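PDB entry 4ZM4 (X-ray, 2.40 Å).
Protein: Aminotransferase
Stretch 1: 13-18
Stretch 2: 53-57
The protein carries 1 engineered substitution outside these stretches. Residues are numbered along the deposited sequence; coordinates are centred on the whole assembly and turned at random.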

# COMPACT_ATOMS: atom_id res chain seq x y z
N THR B 13 15.17 1.45 -28.20
CA THR B 13 15.32 0.01 -27.80
C THR B 13 14.94 -0.27 -26.34
O THR B 13 15.05 0.60 -25.47
CB THR B 13 16.74 -0.56 -27.96
OG1 THR B 13 17.66 0.16 -27.14
CG2 THR B 13 17.21 -0.54 -29.42
N ASN B 14 14.54 -1.51 -26.07
CA ASN B 14 14.24 -1.95 -24.70
C ASN B 14 15.37 -1.66 -23.71
O ASN B 14 15.15 -1.09 -22.66
CB ASN B 14 13.93 -3.46 -24.67
CG ASN B 14 12.55 -3.80 -25.21
OD1 ASN B 14 11.56 -3.13 -24.91
ND2 ASN B 14 12.47 -4.87 -25.98
N ALA B 15 16.59 -2.05 -24.08
CA ALA B 15 17.76 -1.89 -23.22
C ALA B 15 18.05 -0.43 -22.93
O ALA B 15 18.30 -0.06 -21.78
CB ALA B 15 18.98 -2.56 -23.84
N GLU B 16 18.01 0.40 -23.97
CA GLU B 16 18.26 1.84 -23.82
C GLU B 16 17.17 2.50 -22.99
O GLU B 16 17.44 3.42 -22.22
CB GLU B 16 18.37 2.53 -25.20
CG GLU B 16 19.71 2.28 -25.92
CD GLU B 16 19.68 2.49 -27.43
OE1 GLU B 16 18.59 2.73 -28.02
OE2 GLU B 16 20.77 2.42 -28.03
N SER B 17 15.94 2.07 -23.21
CA SER B 17 14.80 2.65 -22.52
C SER B 17 14.84 2.27 -21.05
O SER B 17 14.56 3.11 -20.19
CB SER B 17 13.50 2.25 -23.20
OG SER B 17 12.43 2.33 -22.28
N LEU B 18 15.23 1.03 -20.74
CA LEU B 18 15.49 0.62 -19.34
C LEU B 18 16.62 1.40 -18.65
O LEU B 18 16.52 1.73 -17.48
CB LEU B 18 15.80 -0.87 -19.23
CG LEU B 18 15.98 -1.42 -17.81
CD1 LEU B 18 14.78 -1.17 -16.93
CD2 LEU B 18 16.28 -2.92 -17.82
N ARG B 53 2.79 -4.85 -25.50
CA ARG B 53 3.62 -4.27 -26.54
C ARG B 53 4.79 -3.50 -25.96
O ARG B 53 4.63 -2.64 -25.13
CB ARG B 53 2.95 -3.59 -27.73
CG ARG B 53 2.10 -2.39 -27.52
CD ARG B 53 2.43 -1.32 -28.62
NE ARG B 53 1.62 -0.12 -28.48
CZ ARG B 53 1.59 0.86 -29.37
NH1 ARG B 53 2.29 0.80 -30.51
NH2 ARG B 53 0.84 1.92 -29.12
N ASP B 54 5.95 -3.93 -26.43
CA ASP B 54 7.26 -3.24 -26.35
C ASP B 54 7.33 -1.77 -26.75
O ASP B 54 6.50 -1.27 -27.51
CB ASP B 54 8.22 -3.93 -27.34
CG ASP B 54 9.00 -4.98 -26.72
OD1 ASP B 54 8.85 -5.15 -25.49
OD2 ASP B 54 9.74 -5.67 -27.44
N VAL B 55 8.41 -1.13 -26.32
CA VAL B 55 8.81 0.15 -26.89
C VAL B 55 9.40 0.01 -28.30
O VAL B 55 9.57 1.01 -28.98
CB VAL B 55 9.83 0.89 -25.99
CG1 VAL B 55 9.20 1.25 -24.67
CG2 VAL B 55 11.10 0.07 -25.78
N GLU B 56 9.78 -1.21 -28.71
CA GLU B 56 10.17 -1.52 -30.10
C GLU B 56 8.99 -2.06 -30.91
O GLU B 56 9.18 -2.65 -31.96
CB GLU B 56 11.30 -2.56 -30.12
CG GLU B 56 12.57 -2.15 -29.38
CD GLU B 56 13.59 -3.28 -29.25
OE1 GLU B 56 13.52 -4.26 -30.02
OE2 GLU B 56 14.47 -3.20 -28.36
N ASP B 57 7.78 -1.84 -30.41
CA ASP B 57 6.54 -2.36 -31.00
C ASP B 57 6.48 -3.90 -31.22
O ASP B 57 5.61 -4.39 -31.91
CB ASP B 57 6.17 -1.58 -32.28
CG ASP B 57 5.76 -0.11 -31.99
OD1 ASP B 57 5.03 0.16 -31.00
OD2 ASP B 57 6.14 0.78 -32.79

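Asn14 is held by two acids at once, one on its backbone and one on its side chain: Asn14 N donates to Glu56 OE2 at 2.8 Å, and Asn14 ND2 donates a weak hydrogen bond to Asp54 OD2 at 3.2 Å. The first is the shorter, with an N-H...acceptor angle of 171°. Its amide belongs to the first turn of a helix, where backbone N-H groups have no preceding turn of carbonyls to pair with, and here the missing acceptor comes from a turn some forty residues further along the chain. The rule is a familiar one: an acidic side chain delivered to the start of a helix meets free amide hydrogens and the favourable end of the helix dipole.

Glu56 makes the reach with chi1 in m and an extended chi2. Its CA-to-CB bond points toward the helix, and the carboxylate arrives almost in line with the N-H it accepts. The same oxygen packs close to the residue before, with Thr13 CA 3.4 Å from Glu56 OE2, so the carboxylate lies against the backbone leading into the helix. Thr13 itself points its CA-to-CB bond away from the other stretch overall, and its hydroxyl is occupied locally. Thr13 OG1 accepts from Glu16 N at 3.2 Å and donates a weak hydrogen bond to Glu16 OE1 at 2.9 Å. Two backbone amides near the start of the helix are thus served by different means: that of Asn14 by Glu56, that of Glu16 by Thr13 three residues earlier.

The CA-to-CB bond of Asn14 runs sideways, but the end of the side chain, with chi1 in m, comes nearer to the second stretch. There its bond to Asp54 is weak despite a straight 171° angle. This orientation also leaves Asn14 OD1 3.4 Å from Asp54 OD1, two acceptors that do not bond; Asn14 OD1 is satisfied elsewhere in the structure.

Beside these polar links sits Val55, pointing toward the helix with chi1 in m. Val55 CG2 makes the closest approaches, 3.3 Å from Asn14 OD1, 3.9 Å from Thr13 C and 4.1 Å from Ser17 CB, while Val55 CG1 lies 4.2 Å from Ser17 OG. Ser17 also points toward the second stretch, and it lies one helical turn on from Thr13, as the 2.8 Å backbone bond from Ser17 N to Thr13 O confirms. The valine packs against the first turn while Asp54 and Glu56 bond to Asn14.

The presenting loop is compact. A type I turn from Asp54 to Asp57, with a weak 3.2 Å bond from Asp57 N to Asp54 O, places Val55 and Glu56 at its two central positions. Beyond the contact, a salt bridge between Arg53 NH1 and Asp57 OD1 at 2.9 Å links the residue before the turn to the turn's last residue. The whole arrangement buries just 261 Å², so the design lesson is economy: a short turn, one valine and two carboxylates.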